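Local coordinates for protein activated BY transcription factor SSRB (Salmonella enterica, PDB 2WNW) that belongs to glycosyl hydrolase family 30 and joins a TIM-barrel domain to a beta-sandwich domain in one chain, at residues D316-F321 with G371-Y376; H136-A141 with D287-F292; G160-E165 with T214-Q219; N195-V200 with V246-L251. All coordinates share one frame; numbering follows the deposited sequence.

Interaction 1: D316-F321 with G371-Y376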
# COMPACT_ATOMS: atom_id res chain seq x y z
N ASP A 316 -1.24 -12.39 -1.57
CA ASP A 316 -2.58 -11.83 -1.68
C ASP A 316 -3.22 -11.61 -0.32
O ASP A 316 -3.86 -10.58 -0.10
CB ASP A 316 -3.47 -12.72 -2.55
CG ASP A 316 -4.69 -11.97 -3.06
OD1 ASP A 316 -5.79 -12.15 -2.50
OD2 ASP A 316 -4.53 -11.19 -4.01
N MET A 317 -3.05 -12.56 0.59
CA MET A 317 -3.64 -12.42 1.92
C MET A 317 -3.09 -11.21 2.67
O MET A 317 -3.85 -10.42 3.23
CB MET A 317 -3.38 -13.69 2.74
CG MET A 317 -4.12 -14.91 2.20
SD MET A 317 -3.69 -16.42 3.08
CE MET A 317 -4.74 -16.29 4.53
N ILE A 318 -1.77 -11.06 2.67
CA ILE A 318 -1.15 -9.93 3.36
C ILE A 318 -1.63 -8.61 2.77
O ILE A 318 -2.04 -7.71 3.49
CB ILE A 318 0.39 -10.02 3.30
CG1 ILE A 318 0.86 -11.23 4.13
CG2 ILE A 318 1.02 -8.73 3.83
CD1 ILE A 318 2.34 -11.55 3.99
N GLY A 319 -1.59 -8.51 1.44
CA GLY A 319 -2.03 -7.29 0.79
C GLY A 319 -3.49 -6.95 1.06
O GLY A 319 -3.83 -5.80 1.32
N ASN A 320 -4.35 -7.96 0.99
CA ASN A 320 -5.77 -7.75 1.22
C ASN A 320 -6.02 -7.20 2.62
O ASN A 320 -6.69 -6.18 2.78
CB ASN A 320 -6.54 -9.07 1.06
CG ASN A 320 -6.68 -9.50 -0.39
OD1 ASN A 320 -7.14 -10.60 -0.68
ND2 ASN A 320 -6.28 -8.63 -1.30
N PHE A 321 -5.48 -7.86 3.64
CA PHE A 321 -5.70 -7.40 5.00
C PHE A 321 -5.08 -6.03 5.29
O PHE A 321 -5.65 -5.24 6.03
CB PHE A 321 -5.23 -8.47 5.99
CG PHE A 321 -6.16 -9.65 6.05
CD1 PHE A 321 -7.47 -9.50 6.51
CD2 PHE A 321 -5.74 -10.91 5.63
CE1 PHE A 321 -8.35 -10.58 6.54
CE2 PHE A 321 -6.62 -12.00 5.65
CZ PHE A 321 -7.92 -11.83 6.11
N GLY A 371 -2.12 -21.25 7.16
CA GLY A 371 -1.94 -21.48 8.58
C GLY A 371 -1.26 -20.37 9.36
O GLY A 371 -1.57 -20.16 10.54
N HIS A 372 -0.33 -19.66 8.73
CA HIS A 372 0.35 -18.57 9.42
C HIS A 372 -0.65 -17.52 9.88
O HIS A 372 -0.36 -16.72 10.77
CB HIS A 372 1.43 -17.95 8.52
CG HIS A 372 2.76 -18.62 8.64
ND1 HIS A 372 3.64 -18.34 9.66
CD2 HIS A 372 3.33 -19.61 7.91
CE1 HIS A 372 4.70 -19.13 9.56
NE2 HIS A 372 4.53 -19.92 8.51
N PHE A 373 -1.83 -17.53 9.26
CA PHE A 373 -2.91 -16.61 9.61
C PHE A 373 -4.00 -17.26 10.48
O PHE A 373 -4.19 -16.90 11.64
CB PHE A 373 -3.62 -16.08 8.36
CG PHE A 373 -2.90 -14.97 7.65
CD1 PHE A 373 -1.93 -15.26 6.70
CD2 PHE A 373 -3.24 -13.64 7.89
CE1 PHE A 373 -1.29 -14.23 6.00
CE2 PHE A 373 -2.60 -12.61 7.19
CZ PHE A 373 -1.63 -12.91 6.24
N CYS A 374 -4.71 -18.21 9.88
CA CYS A 374 -5.86 -18.86 10.52
C CYS A 374 -5.66 -19.57 11.85
O CYS A 374 -6.59 -19.65 12.64
CB CYS A 374 -6.53 -19.81 9.52
SG CYS A 374 -5.65 -21.34 9.20
N ARG A 375 -4.46 -20.09 12.10
CA ARG A 375 -4.21 -20.79 13.35
C ARG A 375 -4.08 -19.84 14.54
O ARG A 375 -4.24 -20.25 15.69
CB ARG A 375 -2.93 -21.63 13.25
CG ARG A 375 -2.97 -22.69 12.16
CD ARG A 375 -1.60 -23.31 11.93
NE ARG A 375 -1.22 -24.27 12.96
CZ ARG A 375 -1.68 -25.52 13.01
NH1 ARG A 375 -2.53 -25.97 12.10
NH2 ARG A 375 -1.27 -26.33 13.98
N TYR A 376 -3.83 -18.56 14.26
CA TYR A 376 -3.62 -17.60 15.34
C TYR A 376 -4.53 -16.39 15.42
O TYR A 376 -4.67 -15.79 16.49
CB TYR A 376 -2.16 -17.13 15.27
CG TYR A 376 -1.21 -18.27 15.02
CD1 TYR A 376 -0.95 -19.22 16.00
CD2 TYR A 376 -0.65 -18.46 13.75
CE1 TYR A 376 -0.16 -20.34 15.73
CE2 TYR A 376 0.14 -19.57 13.48
CZ TYR A 376 0.37 -20.51 14.47
OH TYR A 376 1.10 -21.63 14.17
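Phe373 reaches out from helix 365-374 and packs its ring among Met317, Ile318 and Phe321 of helix 305-322, and its side chain carries every contact between the two segments. Met317 lies along one flank of the ring: its methyl CE comes within 3.7 Å of Phe373 CD1, its CB lies 3.9 Å from Phe373 CE1, and its sulfur SD stands 4.8 Å from the ring centroid, an oblique Met-aromatic contact. The two side chains run past each other in opposite directions, and the bend at chi3 (82°) turns CE toward the CB end of Phe373. Ile318 comes at about a right angle and puts CG1 at the ring edge, near its plane, 3.7 Å from Phe373 CZ. Phe321 CD2 meets Phe373 CE2 obliquely at 3.9 Å; the two rings, with centroids 5.8 Å apart, are inclined at 31°, a slanted pairing. No hydrogen bond links the segments, and all four residues are buried. Farther out, Val396 of strand 393-399 touches both phenylalanines, while Phe398 sets its ring edge-to-face with Phe321. His372 hydrogen-bonds Ser8 and Thr439, which ties helix 365-374 to other strands of the sandwich sheet. This is aromatic and aliphatic packing between two outer helices of a TIM barrel, at the face where the beta-sandwich domain abuts them.

Interaction 2: H136-A141 with D287-F292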
# COMPACT_ATOMS: atom_id res chain seq x y z
N HIS A 136 -19.65 -23.05 15.59
CA HIS A 136 -19.83 -21.61 15.43
C HIS A 136 -19.31 -21.03 14.11
O HIS A 136 -19.21 -19.82 13.95
CB HIS A 136 -19.19 -20.88 16.61
CG HIS A 136 -19.87 -21.15 17.92
ND1 HIS A 136 -19.19 -21.61 19.03
CD2 HIS A 136 -21.17 -21.04 18.28
CE1 HIS A 136 -20.05 -21.78 20.02
NE2 HIS A 136 -21.25 -21.45 19.60
N MET A 137 -18.98 -21.91 13.17
CA MET A 137 -18.49 -21.46 11.86
C MET A 137 -19.52 -20.55 11.21
O MET A 137 -20.72 -20.78 11.32
CB MET A 137 -18.27 -22.65 10.92
CG MET A 137 -17.13 -23.57 11.27
SD MET A 137 -16.97 -24.79 9.96
CE MET A 137 -16.38 -23.74 8.61
N LYS A 138 -19.05 -19.51 10.54
CA LYS A 138 -19.93 -18.58 9.84
C LYS A 138 -19.94 -19.07 8.39
O LYS A 138 -18.92 -19.02 7.70
CB LYS A 138 -19.38 -17.16 9.92
CG LYS A 138 -20.22 -16.12 9.18
CD LYS A 138 -19.53 -14.76 9.17
CE LYS A 138 -20.35 -13.75 8.38
NZ LYS A 138 -19.67 -12.42 8.27
N LEU A 139 -21.10 -19.54 7.92
CA LEU A 139 -21.21 -20.07 6.57
C LEU A 139 -21.84 -19.12 5.56
O LEU A 139 -22.83 -18.44 5.84
CB LEU A 139 -22.01 -21.39 6.61
CG LEU A 139 -21.53 -22.42 7.64
CD1 LEU A 139 -22.46 -23.63 7.64
CD2 LEU A 139 -20.11 -22.85 7.33
N MET A 140 -21.26 -19.10 4.36
CA MET A 140 -21.73 -18.26 3.27
C MET A 140 -22.13 -19.13 2.09
O MET A 140 -21.44 -20.09 1.75
CB MET A 140 -20.62 -17.30 2.85
CG MET A 140 -20.97 -16.38 1.69
SD MET A 140 -19.58 -15.30 1.30
CE MET A 140 -20.23 -14.36 -0.08
N ALA A 141 -23.26 -18.81 1.46
CA ALA A 141 -23.73 -19.57 0.31
C ALA A 141 -23.83 -18.65 -0.89
O ALA A 141 -24.29 -17.51 -0.77
CB ALA A 141 -25.09 -20.21 0.61
N ASP A 287 -18.22 1.41 6.82
CA ASP A 287 -19.17 0.53 7.50
C ASP A 287 -19.56 -0.72 6.71
O ASP A 287 -20.34 -1.53 7.19
CB ASP A 287 -20.44 1.31 7.87
CG ASP A 287 -20.14 2.52 8.76
OD1 ASP A 287 -19.32 2.39 9.69
OD2 ASP A 287 -20.75 3.59 8.53
N LYS A 288 -19.01 -0.87 5.51
CA LYS A 288 -19.30 -2.05 4.70
C LYS A 288 -18.15 -3.04 4.79
O LYS A 288 -17.04 -2.66 5.17
CB LYS A 288 -19.53 -1.65 3.24
CG LYS A 288 -20.76 -0.78 3.04
CD LYS A 288 -22.01 -1.46 3.59
CE LYS A 288 -23.24 -0.59 3.42
NZ LYS A 288 -24.43 -1.21 4.09
N LYS A 289 -18.41 -4.30 4.46
CA LYS A 289 -17.37 -5.32 4.53
C LYS A 289 -16.81 -5.65 3.16
O LYS A 289 -17.55 -5.73 2.18
CB LYS A 289 -17.92 -6.58 5.19
CG LYS A 289 -18.32 -6.36 6.65
CD LYS A 289 -18.73 -7.65 7.33
CE LYS A 289 -19.04 -7.42 8.80
NZ LYS A 289 -19.38 -8.70 9.50
N LEU A 290 -15.49 -5.83 3.10
CA LEU A 290 -14.80 -6.17 1.86
C LEU A 290 -14.19 -7.55 2.08
O LEU A 290 -13.07 -7.69 2.55
CB LEU A 290 -13.72 -5.14 1.56
CG LEU A 290 -14.24 -3.70 1.48
CD1 LEU A 290 -13.08 -2.73 1.29
CD2 LEU A 290 -15.24 -3.57 0.33
N LEU A 291 -14.96 -8.57 1.72
CA LEU A 291 -14.58 -9.96 1.93
C LEU A 291 -13.89 -10.67 0.77
O LEU A 291 -14.37 -10.62 -0.37
CB LEU A 291 -15.84 -10.74 2.31
CG LEU A 291 -15.80 -12.26 2.44
CD1 LEU A 291 -14.99 -12.66 3.66
CD2 LEU A 291 -17.23 -12.79 2.55
N PHE A 292 -12.78 -11.34 1.06
CA PHE A 292 -12.10 -12.12 0.03
C PHE A 292 -12.86 -13.44 0.07
O PHE A 292 -12.77 -14.18 1.05
CB PHE A 292 -10.63 -12.37 0.37
CG PHE A 292 -9.96 -13.32 -0.58
CD1 PHE A 292 -9.61 -12.90 -1.86
CD2 PHE A 292 -9.74 -14.65 -0.23
CE1 PHE A 292 -9.06 -13.81 -2.78
CE2 PHE A 292 -9.20 -15.55 -1.14
CZ PHE A 292 -8.86 -15.12 -2.42
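Met140 and Leu291 have the closest CA atoms of the two segments, and these are still 11.0 Å apart, because strands 138-143 and 289-294 are the third and seventh of a closed parallel eight-stranded barrel and face each other across its interior. No backbone bond spans such a gap, so the contact rests on the ends of four inward-pointing side chains. Met140 is fully extended, all three of its torsions close to 180°, which carries SD far enough in to meet Leu291 CD2 at 3.7 Å. The two side chains approach tip to tip. One layer nearer the strand starts, Lys138 and Lys289 do the same: each chain is straight beyond CG, and Lys138 NZ ends 3.9 Å from Lys289 NZ. The ammonium groups converge on shared acids. Glu234 offers OE1 to Lys138 and OE2 to Lys289, while Asp46 OD2 forms salt bridges with both, so the paired charges are probably well compensated inside the barrel. In these two strands a lysine pair is thus followed, one step further along, by a Met-Leu pair. Tyr236 of strand 234-239 touches all four residues from between the two strands. Strands 85-90 and 190-192 flank the Met140 strand, with Met140 packing on Ala190 and Ser192, while Ser326, just before strand 327-330, lies against Lys289 and Leu291.

Interaction 3: G160-E165 with T214-Q219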
# COMPACT_ATOMS: atom_id res chain seq x y z
N GLY A 160 -25.75 -16.62 -19.90
CA GLY A 160 -27.18 -16.42 -19.95
C GLY A 160 -27.57 -15.55 -18.77
O GLY A 160 -26.71 -15.18 -17.97
N LYS A 161 -28.85 -15.21 -18.65
CA LYS A 161 -29.32 -14.38 -17.55
C LYS A 161 -30.60 -14.95 -16.95
O LYS A 161 -31.30 -15.74 -17.59
CB LYS A 161 -29.58 -12.95 -18.02
CG LYS A 161 -28.38 -12.30 -18.70
CD LYS A 161 -28.65 -10.85 -19.04
CE LYS A 161 -28.66 -9.98 -17.78
NZ LYS A 161 -28.76 -8.53 -18.11
N LEU A 162 -30.91 -14.54 -15.73
CA LEU A 162 -32.12 -14.99 -15.07
C LEU A 162 -33.27 -14.26 -15.76
O LEU A 162 -33.21 -13.05 -15.94
CB LEU A 162 -32.09 -14.61 -13.58
CG LEU A 162 -33.32 -14.95 -12.73
CD1 LEU A 162 -33.53 -16.45 -12.73
CD2 LEU A 162 -33.12 -14.43 -11.31
N ARG A 163 -34.29 -14.99 -16.18
CA ARG A 163 -35.42 -14.34 -16.84
C ARG A 163 -36.08 -13.44 -15.81
O ARG A 163 -36.27 -13.83 -14.66
CB ARG A 163 -36.42 -15.38 -17.36
CG ARG A 163 -35.93 -16.14 -18.58
CD ARG A 163 -37.05 -16.95 -19.21
NE ARG A 163 -37.39 -18.13 -18.42
CZ ARG A 163 -38.63 -18.46 -18.06
NH1 ARG A 163 -39.66 -17.71 -18.42
NH2 ARG A 163 -38.84 -19.57 -17.36
N ARG A 164 -36.41 -12.22 -16.23
CA ARG A 164 -37.02 -11.26 -15.31
C ARG A 164 -38.25 -11.82 -14.60
O ARG A 164 -38.48 -11.52 -13.43
CB ARG A 164 -37.40 -9.98 -16.05
CG ARG A 164 -38.02 -8.92 -15.14
CD ARG A 164 -37.03 -8.47 -14.06
NE ARG A 164 -37.71 -7.81 -12.95
CZ ARG A 164 -37.09 -7.19 -11.95
NH1 ARG A 164 -35.77 -7.13 -11.93
NH2 ARG A 164 -37.80 -6.62 -10.98
N GLU A 165 -39.02 -12.65 -15.29
CA GLU A 165 -40.22 -13.22 -14.67
C GLU A 165 -39.90 -14.36 -13.70
O GLU A 165 -40.81 -14.95 -13.11
CB GLU A 165 -41.21 -13.70 -15.74
CG GLU A 165 -40.72 -14.81 -16.66
CD GLU A 165 -39.93 -14.31 -17.86
OE1 GLU A 165 -39.77 -15.10 -18.82
OE2 GLU A 165 -39.48 -13.15 -17.86
N THR A 214 -28.25 -5.92 -7.64
CA THR A 214 -28.68 -5.22 -6.44
C THR A 214 -30.20 -5.29 -6.26
O THR A 214 -30.68 -5.38 -5.14
CB THR A 214 -28.22 -3.74 -6.43
OG1 THR A 214 -28.67 -3.08 -7.62
CG2 THR A 214 -26.69 -3.67 -6.36
N ALA A 215 -30.95 -5.26 -7.36
CA ALA A 215 -32.40 -5.34 -7.25
C ALA A 215 -32.78 -6.71 -6.69
O ALA A 215 -33.70 -6.83 -5.87
CB ALA A 215 -33.05 -5.14 -8.62
N PHE A 216 -32.07 -7.75 -7.12
CA PHE A 216 -32.37 -9.09 -6.64
C PHE A 216 -32.11 -9.18 -5.14
O PHE A 216 -32.88 -9.79 -4.41
CB PHE A 216 -31.52 -10.14 -7.37
CG PHE A 216 -31.91 -11.55 -7.05
CD1 PHE A 216 -33.05 -12.11 -7.62
CD2 PHE A 216 -31.17 -12.32 -6.16
CE1 PHE A 216 -33.45 -13.41 -7.30
CE2 PHE A 216 -31.56 -13.61 -5.83
CZ PHE A 216 -32.70 -14.16 -6.40
N ALA A 217 -31.02 -8.57 -4.69
CA ALA A 217 -30.67 -8.59 -3.28
C ALA A 217 -31.65 -7.80 -2.41
O ALA A 217 -32.16 -8.30 -1.41
CB ALA A 217 -29.26 -8.05 -3.08
N VAL A 218 -31.92 -6.57 -2.82
CA VAL A 218 -32.79 -5.68 -2.05
C VAL A 218 -34.29 -5.83 -2.26
O VAL A 218 -35.06 -5.76 -1.30
CB VAL A 218 -32.39 -4.21 -2.31
CG1 VAL A 218 -33.31 -3.27 -1.55
CG2 VAL A 218 -30.94 -4.00 -1.90
N GLN A 219 -34.72 -6.04 -3.50
CA GLN A 219 -36.14 -6.17 -3.79
C GLN A 219 -36.70 -7.58 -3.61
O GLN A 219 -37.88 -7.74 -3.27
CB GLN A 219 -36.44 -5.69 -5.20
CG GLN A 219 -36.27 -4.19 -5.39
CD GLN A 219 -36.33 -3.79 -6.85
OE1 GLN A 219 -37.12 -4.32 -7.62
NE2 GLN A 219 -35.49 -2.83 -7.23
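Leu162 and Phe216 make the packed half of this contact, and Arg164 and Gln219 its looser outer half. Both Leu162 and Phe216 are buried; Leu162 CD2 approaches Phe216 CE1 obliquely at 4.2 Å, with the two side chains crossing at about a right angle. Phe216 has CG anti to its own backbone nitrogen (chi1 -172°), and this brings the ring over toward the loop although its CB does not head there. Ala215, one residue earlier on helix 210-227, points its methyl at the loop but stays a little short of touching. At the exposed end, Arg164 NH2 lies 4.1 Å from Gln219 OE1, too far for a hydrogen bond. The oxygen sits off the guanidinium edge, near its plane, while the amide is turned by 60° from that group. Arg164 also makes a cation-pi contact with Tyr167, and both Arg164 and Gln219 touch a crystal neighbour, so their positions may partly reflect the lattice. Within the loop, Arg163 NH1 and Glu165 OE1 form a salt bridge at 2.6 Å, bent to 139° at the hydrogen. Segment 160-165 lies in the loop that leads from strand 138-143 to helix 167-183. That helix underlies the packed half, with Trp170 touching both Leu162 and Phe216, while Ala171 and Ile174 continue the support under Phe216.

Interaction 4: N195-V200 with V246-L251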
# COMPACT_ATOMS: atom_id res chain seq x y z
N ASN A 195 -22.14 -15.67 -8.20
CA ASN A 195 -20.71 -15.81 -8.35
C ASN A 195 -20.33 -15.20 -9.70
O ASN A 195 -20.92 -15.55 -10.73
CB ASN A 195 -20.32 -17.30 -8.34
CG ASN A 195 -18.84 -17.52 -8.61
OD1 ASN A 195 -17.98 -17.15 -7.81
ND2 ASN A 195 -18.54 -18.13 -9.75
N GLU A 196 -19.39 -14.26 -9.70
CA GLU A 196 -18.91 -13.63 -10.93
C GLU A 196 -20.03 -13.26 -11.90
O GLU A 196 -20.09 -13.76 -13.03
CB GLU A 196 -17.93 -14.57 -11.63
CG GLU A 196 -16.74 -14.99 -10.77
CD GLU A 196 -15.73 -15.83 -11.53
OE1 GLU A 196 -15.36 -15.45 -12.66
OE2 GLU A 196 -15.29 -16.87 -11.00
N PRO A 197 -20.92 -12.34 -11.49
CA PRO A 197 -22.07 -11.87 -12.28
C PRO A 197 -21.79 -11.24 -13.64
O PRO A 197 -22.73 -10.99 -14.40
CB PRO A 197 -22.76 -10.90 -11.33
CG PRO A 197 -21.62 -10.34 -10.52
CD PRO A 197 -20.81 -11.58 -10.23
N VAL A 198 -20.53 -10.98 -13.96
CA VAL A 198 -20.22 -10.38 -15.25
C VAL A 198 -19.41 -11.32 -16.13
O VAL A 198 -18.95 -10.94 -17.20
CB VAL A 198 -19.42 -9.06 -15.09
CG1 VAL A 198 -20.22 -8.06 -14.27
CG2 VAL A 198 -18.07 -9.34 -14.43
N ALA A 199 -19.24 -12.56 -15.68
CA ALA A 199 -18.44 -13.51 -16.44
C ALA A 199 -19.14 -14.76 -16.96
O ALA A 199 -19.75 -15.52 -16.21
CB ALA A 199 -17.22 -13.92 -15.62
N VAL A 200 -19.03 -14.97 -18.27
CA VAL A 200 -19.59 -16.15 -18.89
C VAL A 200 -18.53 -17.24 -18.76
O VAL A 200 -17.36 -17.01 -19.03
CB VAL A 200 -19.86 -15.93 -20.40
CG1 VAL A 200 -20.33 -17.22 -21.03
CG2 VAL A 200 -20.89 -14.82 -20.59
N VAL A 246 -13.99 -1.04 -7.48
CA VAL A 246 -14.46 0.33 -7.30
C VAL A 246 -15.59 0.72 -8.26
O VAL A 246 -16.58 1.33 -7.84
CB VAL A 246 -13.30 1.33 -7.42
CG1 VAL A 246 -13.82 2.76 -7.30
CG2 VAL A 246 -12.27 1.06 -6.32
N ASP A 247 -15.44 0.38 -9.54
CA ASP A 247 -16.46 0.72 -10.53
C ASP A 247 -17.84 0.17 -10.15
O ASP A 247 -18.85 0.88 -10.23
CB ASP A 247 -16.08 0.18 -11.92
CG ASP A 247 -14.81 0.81 -12.48
OD1 ASP A 247 -14.63 2.04 -12.33
OD2 ASP A 247 -14.00 0.08 -13.09
N TRP A 248 -17.87 -1.09 -9.73
CA TRP A 248 -19.11 -1.75 -9.34
C TRP A 248 -19.70 -1.17 -8.07
O TRP A 248 -20.89 -0.88 -8.00
CB TRP A 248 -18.84 -3.24 -9.15
CG TRP A 248 -20.07 -4.09 -9.14
CD1 TRP A 248 -20.73 -4.58 -8.05
CD2 TRP A 248 -20.72 -4.65 -10.28
NE1 TRP A 248 -21.74 -5.42 -8.44
CE2 TRP A 248 -21.76 -5.48 -9.81
CE3 TRP A 248 -20.52 -4.54 -11.67
CZ2 TRP A 248 -22.60 -6.20 -10.67
CZ3 TRP A 248 -21.36 -5.26 -12.52
CH2 TRP A 248 -22.38 -6.07 -12.02
N ALA A 249 -18.85 -1.00 -7.06
CA ALA A 249 -19.29 -0.45 -5.78
C ALA A 249 -19.90 0.94 -5.98
O ALA A 249 -20.95 1.25 -5.41
CB ALA A 249 -18.11 -0.37 -4.81
N GLU A 250 -19.25 1.76 -6.79
CA GLU A 250 -19.72 3.12 -7.06
C GLU A 250 -21.14 3.12 -7.61
O GLU A 250 -22.00 3.87 -7.15
CB GLU A 250 -18.78 3.79 -8.07
CG GLU A 250 -18.95 5.30 -8.18
CD GLU A 250 -17.93 5.91 -9.13
OE1 GLU A 250 -16.83 5.33 -9.25
OE2 GLU A 250 -18.22 6.96 -9.73
N LEU A 251 -21.39 2.27 -8.60
CA LEU A 251 -22.70 2.16 -9.21
C LEU A 251 -23.72 1.56 -8.26
O LEU A 251 -24.86 2.03 -8.18
CB LEU A 251 -22.62 1.30 -10.48
CG LEU A 251 -22.18 1.97 -11.78
CD1 LEU A 251 -21.18 3.07 -11.51
CD2 LEU A 251 -21.60 0.92 -12.71
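Trp248 spans the gap between helix 245-252 and the loop that carries Pro197 and Val198, whose contacts with the indole account for the whole interaction. From CB, which leaves the helix pointing at the loop, chi1 of -163° sets CG opposite the backbone nitrogen and carries the indole across to the loop. On its five-membered side NE1 hydrogen-bonds Glu213 OE1 of helix 210-227, which probably fixes the rotation of the ring. Along the six-membered side CZ2 comes first, 4.3 Å from Pro197 CG. CH2 then lies 3.7 Å from Val198 CG1, and CZ3 approaches the same methyl more closely, at 3.5 Å. Both partners arrive obliquely. The valine and the indole run antiparallel as they pass; CG1 of the valine, anti to its carbonyl carbon, is the branch that touches. The loop follows strand 190-192, the fourth strand of the TIM barrel, and its Asn195-Glu196-Pro197 sequence matches the Asn-Glu signature found after that strand in related clan GH-A barrels. A type I turn from Glu196 to Ala199, closed by Ala199 N to Glu196 O at 3.0 Å, presents Pro197 and Val198 to the tryptophan, while Glu196 OE2 binds a glycerol molecule. Another part of the same helix faces the second subunit: Asp247 and Glu250 both form salt bridges with Arg39 of that chain, and Glu250 also hydrogen-bonds its His40.

How the interactions relate
Only interaction 1 is wholly buried; 2, 3 and 4 are partly buried, and 3 and 4 lie farther from the centre of the chain. Interaction 2 spans the barrel interior, where two lysines share the acids Glu234 and Asp46; interaction 1 is wholly apolar and joins two helices outside the barrel. These two touch through Phe292, which packs against Asp316 and Asn320, and helix 305-322 follows strand 289-294 in the chain. Interactions 3 and 4 each set a loop after a barrel strand against a helix that supplies an aromatic ring, interaction 3 adding a loose polar pair at the surface, and their segments alternate along the sequence. Helix 210-227 serves both, carrying Phe216 and Glu213, partner of Trp248.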